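Local coordinates for protein type II restriction enzyme ngomi (Neisseria gonorrhoeae, PDB 1FIU) that cuts double-stranded DNA at the sequence 5'-GCCGGC-3' after the first G, working as a homotetramer that uses two magnesium ions per subunit, at residues W188-S192 with D193-N197; S226-S229 with S230-G234; E58-P61 with G62-G66. All blocks are in the same frame, centred on the assembly; numbering follows the deposited sequence.

Contact 1: W188-S192 with D193-N197; sequences WTIRS and DRAQN. With nucleotides of chain D; nucleotides of chain B.
Arg191 O takes the N-H of Ala195 at 3.1 Å, folding the extended residues 189-191 into a turn whose last residues, 193-196, run on with helical backbone angles. Across this turn the guanidinium of Arg194 grips Thr189 end-on: NH1 donates to Thr189 O at 3.0 Å, from above the carbonyl plane, and NH2 donates to Thr189 OG1. CG of Arg194 sits between its own backbone N and carbonyl carbon (chi1 56°), and the chain then runs extended to NE, carrying the guanidinium there. Arg191 N lies over one guanidinium face, and C2' of DC2 of chain D covers the opposite face. Arg194 thus reads the major-groove edge of guanine DG3 of chain D, NE reaching O6 at 3.1 Å and NH2 reaching N7 at 3.0 Å. The turn follows strand 179-187 of the PDDEXK nuclease core, which carries the magnesium ligand Cys186. Asp193 OD2 accepts from N4 of DC1 of chain B at 3.1 Å, its OD1 from another cytosine N4. Arg191 lies alongside Arg194; NH1 returns to Ile190 O and NE donates to a further guanine O6. Thr189 OG1 donates to OP2 of DG3 of chain D at 2.6 Å. Gln196 NE2 donates almost straight to Ser192 O while its OE1 takes Arg199 NE.

Contact 2: S226-S229 with S230-G234; sequences SRIS and SIALG
Ser230 turns its side chain back on the preceding turn of helix 225-232, to the carbonyl of Arg227. Its CB lies 3.5 Å from Arg227 O; with chi1 at 68°, OG is set between the backbone N and carbonyl carbon of its own residue and closes to 2.7 Å from that same oxygen, donating in the carbonyl plane. The backbone N of Ser230 also donates to Arg227 O, at 3.2 Å and from well above the plane, so one carbonyl is gripped twice by one residue. The side chain of Arg227 itself reaches out to a salt bridge with Asp34. One residue before Ser230 the hydroxyl of Ser229 makes a similar bond, OG donating to Ser226 O at 2.6 Å. Ile228 O is shared by the N-H groups of Ile231 and Ala232, the latter at 3.0 Å in the carbonyl plane. Beside it, Ile228 CG2 rests against Ala232 CB at 4.1 Å. Leu233, where the chain leaves the helix, still donates its N-H to Ser229 O and lays CD1 against Ser229 CB. The helix links strands 215-220 and 240-243 in a beta-alpha-beta unit: Ile228 and Ala232 face strand 240-243 and Met268 of helix 259-270, and Ile231 meets helix 197-208.

Contact 3: E58-P61 with G62-G66; sequences ERLP and GQTSG. With nucleotides of chain B; nucleotides of chain D.
The guanidinium of Arg59 meets the DNA backbone with its edge, OP1 of DG3 of chain D lying in its plane and taking NE at 2.9 Å and NH2 at 3.0 Å. An extended chain from CG to NE carries the group out to this phosphate, and NH2 has a second acceptor in Ala33 O. A water completes the link between protein and phosphate: it donates to Leu60 O at 2.8 Å and to the same OP1, and accepts from Ser65 OG at 2.7 Å. Pro61 is the N-cap residue of helix 62-81, and its carbonyl oxygen takes the N-H of Ser65 at 3.1 Å in the first regular helical bond, with a weak, bent one from Thr64 N. Around this cap the Pro61 ring lies alongside Thr64, CD 3.7 Å from OG1, while Leu60 CD1 meets Thr64 CG2 at 3.9 Å, the two side chains crossing at about a right angle. Thr64 OG1 is hydrogen-bonded to a DNA phosphate. Gly62 packs directly on the sugar of DC2 of chain D, its O close to C5'. Gln63, bent at chi2 (90°), folds over O4' of DG6 of chain B, with CD 3.3 Å away, and sends NE2 to a cytosine O2.

How the contacts relate
Contacts 1 and 2 are both buried and touch directly: Gln196 NE2 probably donates to Ser230 O, and Ile190 O packs on Arg227 CD, so the turn after strand 179-187 rests on helix 225-232. Contact 3 is only partly buried, about 16 Å from contact 1 between centres, and joins it where Trp188 CD1 packs on Ser65 OG; it does not touch contact 2. Chemistry follows place. Contact 1 addresses base edges as well as phosphates, contact 3 chiefly sugars and phosphates at a helix start, and contact 2 is chiefly backbone helix bonding, reinforced by serine hydroxyls turned onto carbonyls and by apolar packing. Contacts 1 and 2 also meet the second subunit, whereas contact 3 touches no other protein chain.

Contact 1: W188-S192 with D193-N197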
loop_
_atom_site.group_PDB
_atom_site.type_symbol
_atom_site.label_atom_id
_atom_site.label_comp_id
_atom_site.label_asym_id
_atom_site.label_seq_id
_atom_site.Cartn_x
_atom_site.Cartn_y
_atom_site.Cartn_z
ATOM N N TRP I 188 -15.550 21.746 1.248
ATOM C CA TRP I 188 -16.743 22.493 1.676
ATOM C C TRP I 188 -17.943 21.543 1.640
ATOM O O TRP I 188 -18.746 21.485 2.591
ATOM C CB TRP I 188 -16.937 23.700 0.750
ATOM C CG TRP I 188 -18.225 24.461 0.971
ATOM C CD1 TRP I 188 -19.212 24.665 0.055
ATOM C CD2 TRP I 188 -18.663 25.091 2.187
ATOM N NE1 TRP I 188 -20.249 25.380 0.624
ATOM C CE2 TRP I 188 -19.940 25.655 1.927
ATOM C CE3 TRP I 188 -18.106 25.228 3.465
ATOM C CZ2 TRP I 188 -20.669 26.344 2.909
ATOM C CZ3 TRP I 188 -18.827 25.910 4.441
ATOM C CH2 TRP I 188 -20.105 26.461 4.151
ATOM N N THR I 189 -18.058 20.815 0.536
ATOM C CA THR I 189 -19.090 19.774 0.395
ATOM C C THR I 189 -18.397 18.563 -0.215
ATOM O O THR I 189 -17.271 18.660 -0.715
ATOM C CB THR I 189 -20.235 20.174 -0.555
ATOM O OG1 THR I 189 -19.717 20.383 -1.866
ATOM C CG2 THR I 189 -20.928 21.450 -0.046
ATOM N N ILE I 190 -19.098 17.431 -0.235
ATOM C CA ILE I 190 -18.539 16.202 -0.768
ATOM C C ILE I 190 -19.445 15.513 -1.806
ATOM O O ILE I 190 -20.669 15.621 -1.718
ATOM C CB ILE I 190 -18.338 15.172 0.401
ATOM C CG1 ILE I 190 -17.183 15.614 1.308
ATOM C CG2 ILE I 190 -18.161 13.733 -0.174
ATOM C CD1 ILE I 190 -17.065 14.759 2.590
ATOM N N ARG I 191 -18.826 14.895 -2.814
ATOM C CA ARG I 191 -19.512 13.972 -3.718
ATOM C C ARG I 191 -18.543 12.788 -3.542
ATOM O O ARG I 191 -17.302 12.989 -3.492
ATOM C CB ARG I 191 -19.566 14.419 -5.176
ATOM C CG ARG I 191 -20.580 15.550 -5.418
ATOM C CD ARG I 191 -21.983 15.164 -5.018
ATOM N NE ARG I 191 -22.915 16.249 -5.332
ATOM C CZ ARG I 191 -23.251 17.246 -4.517
ATOM N NH1 ARG I 191 -22.748 17.347 -3.283
ATOM N NH2 ARG I 191 -24.102 18.176 -4.953
ATOM N N SER I 192 -19.071 11.568 -3.440
ATOM C CA SER I 192 -18.214 10.420 -3.172
ATOM C C SER I 192 -17.109 10.139 -4.186
ATOM O O SER I 192 -16.115 9.492 -3.840
ATOM C CB SER I 192 -19.068 9.165 -2.952
ATOM O OG SER I 192 -19.842 8.907 -4.101
ATOM N N ASP I 193 -17.250 10.603 -5.423
ATOM C CA ASP I 193 -16.211 10.366 -6.405
ATOM C C ASP I 193 -15.022 11.298 -6.214
ATOM O O ASP I 193 -13.857 10.852 -6.064
ATOM C CB ASP I 193 -16.751 10.508 -7.846
ATOM C CG ASP I 193 -17.356 11.889 -8.134
ATOM O OD1 ASP I 193 -17.086 12.449 -9.223
ATOM O OD2 ASP I 193 -18.102 12.402 -7.281
ATOM N N ARG I 194 -15.297 12.595 -6.200
ATOM C CA ARG I 194 -14.231 13.580 -6.050
ATOM C C ARG I 194 -13.586 13.602 -4.655
ATOM O O ARG I 194 -12.497 14.140 -4.494
ATOM C CB ARG I 194 -14.751 14.987 -6.420
ATOM C CG ARG I 194 -15.989 15.502 -5.659
ATOM C CD ARG I 194 -16.337 16.957 -6.185
ATOM N NE ARG I 194 -17.620 17.490 -5.707
ATOM C CZ ARG I 194 -17.841 17.991 -4.495
ATOM N NH1 ARG I 194 -16.856 18.052 -3.595
ATOM N NH2 ARG I 194 -19.066 18.409 -4.161
ATOM N N ALA I 195 -14.226 13.009 -3.653
ATOM C CA ALA I 195 -13.638 13.028 -2.320
ATOM C C ALA I 195 -12.444 12.089 -2.191
ATOM O O ALA I 195 -11.655 12.200 -1.250
ATOM C CB ALA I 195 -14.709 12.664 -1.260
ATOM N N GLN I 196 -12.312 11.166 -3.138
ATOM C CA GLN I 196 -11.236 10.176 -3.062
ATOM C C GLN I 196 -9.846 10.738 -3.295
ATOM O O GLN I 196 -8.847 10.045 -3.035
ATOM C CB GLN I 196 -11.502 9.008 -4.033
ATOM C CG GLN I 196 -12.865 8.333 -3.798
ATOM C CD GLN I 196 -13.151 7.995 -2.333
ATOM O OE1 GLN I 196 -12.312 7.439 -1.629
ATOM N NE2 GLN I 196 -14.348 8.327 -1.872
ATOM N N ASN I 197 -9.748 11.964 -3.793
ATOM C CA ASN I 197 -8.407 12.529 -3.962
ATOM C C ASN I 197 -7.736 12.740 -2.592
ATOM O O ASN I 197 -6.507 12.817 -2.529
ATOM C CB ASN I 197 -8.390 13.822 -4.806
ATOM C CG ASN I 197 -9.124 15.019 -4.164
ATOM O OD1 ASN I 197 -9.917 14.780 -3.138
ATOM N ND2 ASN I 197 -8.969 16.176 -4.646
ATOM P P DC D 2 -14.073 22.147 -2.326
ATOM O OP1 DC D 2 -14.237 22.667 -0.961
ATOM O OP2 DC D 2 -13.721 20.714 -2.541
ATOM O "O5'" DC D 2 -15.426 22.387 -3.127
ATOM C "C5'" DC D 2 -15.986 23.688 -3.170
ATOM C "C4'" DC D 2 -17.242 23.703 -4.012
ATOM O "O4'" DC D 2 -16.937 23.386 -5.384
ATOM C "C3'" DC D 2 -18.367 22.760 -3.568
ATOM O "O3'" DC D 2 -19.541 23.600 -3.417
ATOM C "C2'" DC D 2 -18.377 21.674 -4.641
ATOM C "C1'" DC D 2 -17.797 22.356 -5.870
ATOM N N1 DC D 2 -16.990 21.477 -6.732
ATOM C C2 DC D 2 -17.418 21.215 -8.050
ATOM O O2 DC D 2 -18.449 21.814 -8.486
ATOM N N3 DC D 2 -16.709 20.338 -8.821
ATOM C C4 DC D 2 -15.591 19.753 -8.326
ATOM N N4 DC D 2 -14.924 18.871 -9.113
ATOM C C5 DC D 2 -15.112 20.044 -7.018
ATOM C C6 DC D 2 -15.836 20.900 -6.251
ATOM P P DG D 3 -21.034 23.100 -3.789
ATOM O OP1 DG D 3 -21.856 24.244 -3.346
ATOM O OP2 DG D 3 -21.363 21.728 -3.288
ATOM O "O5'" DG D 3 -21.050 23.004 -5.370
ATOM C "C5'" DG D 3 -21.185 24.156 -6.195
ATOM C "C4'" DG D 3 -22.305 23.941 -7.189
ATOM O "O4'" DG D 3 -21.951 22.899 -8.123
ATOM C "C3'" DG D 3 -23.628 23.506 -6.566
ATOM O "O3'" DG D 3 -24.687 24.155 -7.274
ATOM C "C2'" DG D 3 -23.614 21.991 -6.696
ATOM C "C1'" DG D 3 -22.740 21.731 -7.917
ATOM N N9 DG D 3 -21.821 20.608 -7.730
ATOM C C8 DG D 3 -21.271 20.173 -6.546
ATOM N N7 DG D 3 -20.491 19.130 -6.690
ATOM C C5 DG D 3 -20.518 18.870 -8.054
ATOM C C6 DG D 3 -19.857 17.869 -8.816
ATOM O O6 DG D 3 -19.064 17.008 -8.428
ATOM N N1 DG D 3 -20.187 17.948 -10.168
ATOM C C2 DG D 3 -21.027 18.906 -10.723
ATOM N N2 DG D 3 -21.227 18.836 -12.051
ATOM N N3 DG D 3 -21.621 19.854 -10.026
ATOM C C4 DG D 3 -21.339 19.772 -8.708
ATOM O OP3 DC B 1 -18.393 6.689 -10.178
ATOM P P DC B 1 -17.781 7.150 -11.484
ATOM O OP1 DC B 1 -16.589 8.078 -11.322
ATOM O OP2 DC B 1 -17.536 6.024 -12.436
ATOM O "O5'" DC B 1 -18.936 8.068 -12.168
ATOM C "C5'" DC B 1 -19.885 7.476 -13.050
ATOM C "C4'" DC B 1 -20.585 8.549 -13.840
ATOM O "O4'" DC B 1 -21.513 9.185 -12.921
ATOM C "C3'" DC B 1 -19.666 9.670 -14.326
ATOM O "O3'" DC B 1 -19.277 9.486 -15.670
ATOM C "C2'" DC B 1 -20.520 10.926 -14.209
ATOM C "C1'" DC B 1 -21.603 10.586 -13.204
ATOM N N1 DC B 1 -21.314 11.313 -11.957
ATOM C C2 DC B 1 -21.888 12.589 -11.766
ATOM O O2 DC B 1 -22.589 13.066 -12.666
ATOM N N3 DC B 1 -21.651 13.258 -10.617
ATOM C C4 DC B 1 -20.876 12.714 -9.672
ATOM N N4 DC B 1 -20.715 13.403 -8.530
ATOM C C5 DC B 1 -20.248 11.442 -9.845
ATOM C C6 DC B 1 -20.495 10.771 -10.993
#

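Contact 2: S226-S229 with S230-G234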
loop_
_atom_site.group_PDB
_atom_site.type_symbol
_atom_site.label_atom_id
_atom_site.label_comp_id
_atom_site.label_asym_id
_atom_site.label_seq_id
_atom_site.Cartn_x
_atom_site.Cartn_y
_atom_site.Cartn_z
ATOM N N SER I 226 -23.805 10.116 5.061
ATOM C CA SER I 226 -23.468 9.217 3.958
ATOM C C SER I 226 -22.308 9.755 3.131
ATOM O O SER I 226 -21.375 9.013 2.829
ATOM C CB SER I 226 -24.689 8.957 3.050
ATOM O OG SER I 226 -25.142 10.145 2.445
ATOM N N ARG I 227 -22.346 11.035 2.771
ATOM C CA ARG I 227 -21.258 11.595 1.974
ATOM C C ARG I 227 -19.981 11.732 2.801
ATOM O O ARG I 227 -18.881 11.486 2.298
ATOM C CB ARG I 227 -21.698 12.928 1.362
ATOM C CG ARG I 227 -22.417 12.711 0.020
ATOM C CD ARG I 227 -23.218 13.917 -0.443
ATOM N NE ARG I 227 -23.682 13.684 -1.801
ATOM C CZ ARG I 227 -24.751 14.256 -2.350
ATOM N NH1 ARG I 227 -25.496 15.108 -1.662
ATOM N NH2 ARG I 227 -25.064 13.984 -3.603
ATOM N N ILE I 228 -20.118 12.092 4.070
ATOM C CA ILE I 228 -18.940 12.173 4.935
ATOM C C ILE I 228 -18.271 10.780 4.989
ATOM O O ILE I 228 -17.023 10.664 4.934
ATOM C CB ILE I 228 -19.339 12.565 6.377
ATOM C CG1 ILE I 228 -19.888 13.992 6.394
ATOM C CG2 ILE I 228 -18.138 12.382 7.343
ATOM C CD1 ILE I 228 -20.646 14.298 7.666
ATOM N N SER I 229 -19.088 9.726 5.080
ATOM C CA SER I 229 -18.566 8.364 5.195
ATOM C C SER I 229 -17.706 7.911 4.017
ATOM O O SER I 229 -16.863 7.019 4.186
ATOM C CB SER I 229 -19.718 7.353 5.429
ATOM O OG SER I 229 -20.384 7.035 4.207
ATOM N N SER I 230 -17.897 8.532 2.847
ATOM C CA SER I 230 -17.126 8.158 1.663
ATOM C C SER I 230 -15.626 8.460 1.839
ATOM O O SER I 230 -14.817 7.923 1.114
ATOM C CB SER I 230 -17.664 8.837 0.392
ATOM O OG SER I 230 -17.469 10.236 0.392
ATOM N N ILE I 231 -15.277 9.340 2.771
ATOM C CA ILE I 231 -13.853 9.584 3.046
ATOM C C ILE I 231 -13.484 9.205 4.496
ATOM O O ILE I 231 -12.342 8.825 4.762
ATOM C CB ILE I 231 -13.465 11.067 2.720
ATOM C CG1 ILE I 231 -11.949 11.282 2.868
ATOM C CG2 ILE I 231 -14.233 12.018 3.602
ATOM C CD1 ILE I 231 -11.094 10.514 1.835
ATOM N N ALA I 232 -14.448 9.251 5.430
ATOM C CA ALA I 232 -14.154 8.937 6.825
ATOM C C ALA I 232 -14.019 7.445 7.137
ATOM O O ALA I 232 -13.192 7.040 7.969
ATOM C CB ALA I 232 -15.226 9.547 7.741
ATOM N N LEU I 233 -14.821 6.607 6.488
ATOM C CA LEU I 233 -14.718 5.171 6.789
ATOM C C LEU I 233 -13.443 4.550 6.244
ATOM O O LEU I 233 -12.925 4.976 5.228
ATOM C CB LEU I 233 -15.934 4.413 6.223
ATOM C CG LEU I 233 -17.285 4.753 6.848
ATOM C CD1 LEU I 233 -18.346 3.937 6.086
ATOM C CD2 LEU I 233 -17.335 4.441 8.330
ATOM N N GLY I 234 -12.947 3.529 6.941
ATOM C CA GLY I 234 -11.748 2.851 6.500
ATOM C C GLY I 234 -10.526 3.498 7.133
ATOM O O GLY I 234 -10.621 4.603 7.684
#

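Contact 3: E58-P61 with G62-G66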
loop_
_atom_site.group_PDB
_atom_site.type_symbol
_atom_site.label_atom_id
_atom_site.label_comp_id
_atom_site.label_asym_id
_atom_site.label_seq_id
_atom_site.Cartn_x
_atom_site.Cartn_y
_atom_site.Cartn_z
ATOM N N GLU I 58 -27.469 34.548 -2.763
ATOM C CA GLU I 58 -27.268 33.494 -3.740
ATOM C C GLU I 58 -26.050 32.672 -3.349
ATOM O O GLU I 58 -25.097 33.195 -2.758
ATOM C CB GLU I 58 -27.070 34.081 -5.143
ATOM C CG GLU I 58 -28.381 34.476 -5.832
ATOM C CD GLU I 58 -29.277 33.274 -6.152
ATOM O OE1 GLU I 58 -28.921 32.483 -7.055
ATOM O OE2 GLU I 58 -30.335 33.115 -5.503
ATOM N N ARG I 59 -26.121 31.378 -3.642
ATOM C CA ARG I 59 -25.040 30.435 -3.365
ATOM C C ARG I 59 -23.781 30.950 -4.078
ATOM O O ARG I 59 -23.817 31.313 -5.251
ATOM C CB ARG I 59 -25.426 29.053 -3.913
ATOM C CG ARG I 59 -24.604 27.900 -3.405
ATOM C CD ARG I 59 -24.994 26.634 -4.171
ATOM N NE ARG I 59 -24.463 25.444 -3.533
ATOM C CZ ARG I 59 -25.178 24.595 -2.805
ATOM N NH1 ARG I 59 -26.484 24.789 -2.615
ATOM N NH2 ARG I 59 -24.576 23.551 -2.253
ATOM N N LEU I 60 -22.662 30.985 -3.366
ATOM C CA LEU I 60 -21.437 31.456 -4.002
ATOM C C LEU I 60 -20.907 30.402 -4.958
ATOM O O LEU I 60 -21.212 29.215 -4.837
ATOM C CB LEU I 60 -20.347 31.721 -2.949
ATOM C CG LEU I 60 -20.656 32.697 -1.821
ATOM C CD1 LEU I 60 -19.398 32.896 -0.951
ATOM C CD2 LEU I 60 -21.112 34.001 -2.415
ATOM N N PRO I 61 -20.120 30.831 -5.945
ATOM C CA PRO I 61 -19.531 29.894 -6.901
ATOM C C PRO I 61 -18.702 28.914 -6.076
ATOM O O PRO I 61 -18.074 29.310 -5.079
ATOM C CB PRO I 61 -18.626 30.782 -7.747
ATOM C CG PRO I 61 -19.335 32.097 -7.730
ATOM C CD PRO I 61 -19.791 32.227 -6.289
ATOM N N GLY I 62 -18.702 27.638 -6.470
ATOM C CA GLY I 62 -17.929 26.643 -5.730
ATOM C C GLY I 62 -16.452 26.964 -5.558
ATOM O O GLY I 62 -15.852 26.585 -4.564
ATOM N N GLN I 63 -15.841 27.625 -6.526
ATOM C CA GLN I 63 -14.420 27.991 -6.392
ATOM C C GLN I 63 -14.236 28.996 -5.241
ATOM O O GLN I 63 -13.227 28.992 -4.533
ATOM C CB GLN I 63 -13.924 28.623 -7.689
ATOM C CG GLN I 63 -14.108 27.746 -8.920
ATOM C CD GLN I 63 -15.438 27.933 -9.627
ATOM O OE1 GLN I 63 -16.419 28.435 -9.049
ATOM N NE2 GLN I 63 -15.492 27.502 -10.877
ATOM N N THR I 64 -15.219 29.867 -5.063
ATOM C CA THR I 64 -15.171 30.860 -4.005
ATOM C C THR I 64 -15.353 30.220 -2.622
ATOM O O THR I 64 -14.589 30.485 -1.678
ATOM C CB THR I 64 -16.273 31.903 -4.214
ATOM O OG1 THR I 64 -16.130 32.480 -5.518
ATOM C CG2 THR I 64 -16.168 33.003 -3.163
ATOM N N SER I 65 -16.363 29.370 -2.479
ATOM C CA SER I 65 -16.566 28.743 -1.183
ATOM C C SER I 65 -15.415 27.782 -0.848
ATOM O O SER I 65 -15.019 27.681 0.330
ATOM C CB SER I 65 -17.908 27.989 -1.138
ATOM O OG SER I 65 -18.027 27.094 -2.246
ATOM N N GLY I 66 -14.903 27.098 -1.870
ATOM C CA GLY I 66 -13.794 26.166 -1.678
ATOM C C GLY I 66 -12.599 26.904 -1.105
ATOM O O GLY I 66 -12.034 26.532 -0.082
ATOM P P DG B 6 -16.513 32.446 -12.961
ATOM O OP1 DG B 6 -17.960 32.219 -12.820
ATOM O OP2 DG B 6 -16.023 33.439 -13.939
ATOM O "O5'" DG B 6 -15.874 32.760 -11.533
ATOM C "C5'" DG B 6 -16.313 32.042 -10.375
ATOM C "C4'" DG B 6 -15.160 31.808 -9.427
ATOM O "O4'" DG B 6 -14.163 30.959 -10.035
ATOM C "C3'" DG B 6 -14.403 33.055 -8.991
ATOM O "O3'" DG B 6 -13.848 32.743 -7.714
ATOM C "C2'" DG B 6 -13.327 33.173 -10.055
ATOM C "C1'" DG B 6 -12.992 31.714 -10.355
ATOM N N9 DG B 6 -12.673 31.405 -11.747
ATOM C C8 DG B 6 -13.133 32.036 -12.877
ATOM N N7 DG B 6 -12.792 31.423 -13.981
ATOM C C5 DG B 6 -12.040 30.337 -13.546
ATOM C C6 DG B 6 -11.427 29.283 -14.284
ATOM O O6 DG B 6 -11.481 29.057 -15.509
ATOM N N1 DG B 6 -10.708 28.429 -13.452
ATOM C C2 DG B 6 -10.613 28.557 -12.087
ATOM N N2 DG B 6 -9.823 27.673 -11.458
ATOM N N3 DG B 6 -11.231 29.497 -11.386
ATOM C C4 DG B 6 -11.914 30.348 -12.177
ATOM P P DC D 2 -14.073 22.147 -2.326
ATOM O OP1 DC D 2 -14.237 22.667 -0.961
ATOM O OP2 DC D 2 -13.721 20.714 -2.541
ATOM O "O5'" DC D 2 -15.426 22.387 -3.127
ATOM C "C5'" DC D 2 -15.986 23.688 -3.170
ATOM C "C4'" DC D 2 -17.242 23.703 -4.012
ATOM O "O4'" DC D 2 -16.937 23.386 -5.384
ATOM C "C3'" DC D 2 -18.367 22.760 -3.568
ATOM O "O3'" DC D 2 -19.541 23.600 -3.417
ATOM C "C2'" DC D 2 -18.377 21.674 -4.641
ATOM C "C1'" DC D 2 -17.797 22.356 -5.870
ATOM N N1 DC D 2 -16.990 21.477 -6.732
ATOM C C2 DC D 2 -17.418 21.215 -8.050
ATOM O O2 DC D 2 -18.449 21.814 -8.486
ATOM N N3 DC D 2 -16.709 20.338 -8.821
ATOM C C4 DC D 2 -15.591 19.753 -8.326
ATOM N N4 DC D 2 -14.924 18.871 -9.113
ATOM C C5 DC D 2 -15.112 20.044 -7.018
ATOM C C6 DC D 2 -15.836 20.900 -6.251
ATOM P P DG D 3 -21.034 23.100 -3.789
ATOM O OP1 DG D 3 -21.856 24.244 -3.346
ATOM O OP2 DG D 3 -21.363 21.728 -3.288
ATOM O "O5'" DG D 3 -21.050 23.004 -5.370
ATOM C "C5'" DG D 3 -21.185 24.156 -6.195
ATOM C "C4'" DG D 3 -22.305 23.941 -7.189
ATOM O "O4'" DG D 3 -21.951 22.899 -8.123
ATOM C "C3'" DG D 3 -23.628 23.506 -6.566
ATOM O "O3'" DG D 3 -24.687 24.155 -7.274
ATOM C "C2'" DG D 3 -23.614 21.991 -6.696
ATOM C "C1'" DG D 3 -22.740 21.731 -7.917
ATOM N N9 DG D 3 -21.821 20.608 -7.730
ATOM C C8 DG D 3 -21.271 20.173 -6.546
ATOM N N7 DG D 3 -20.491 19.130 -6.690
ATOM C C5 DG D 3 -20.518 18.870 -8.054
ATOM C C6 DG D 3 -19.857 17.869 -8.816
ATOM O O6 DG D 3 -19.064 17.008 -8.428
ATOM N N1 DG D 3 -20.187 17.948 -10.168
ATOM C C2 DG D 3 -21.027 18.906 -10.723
ATOM N N2 DG D 3 -21.227 18.836 -12.051
ATOM N N3 DG D 3 -21.621 19.854 -10.026
ATOM C C4 DG D 3 -21.339 19.772 -8.708
HETATM O O HOH W 1 -20.557 27.152 -3.051
#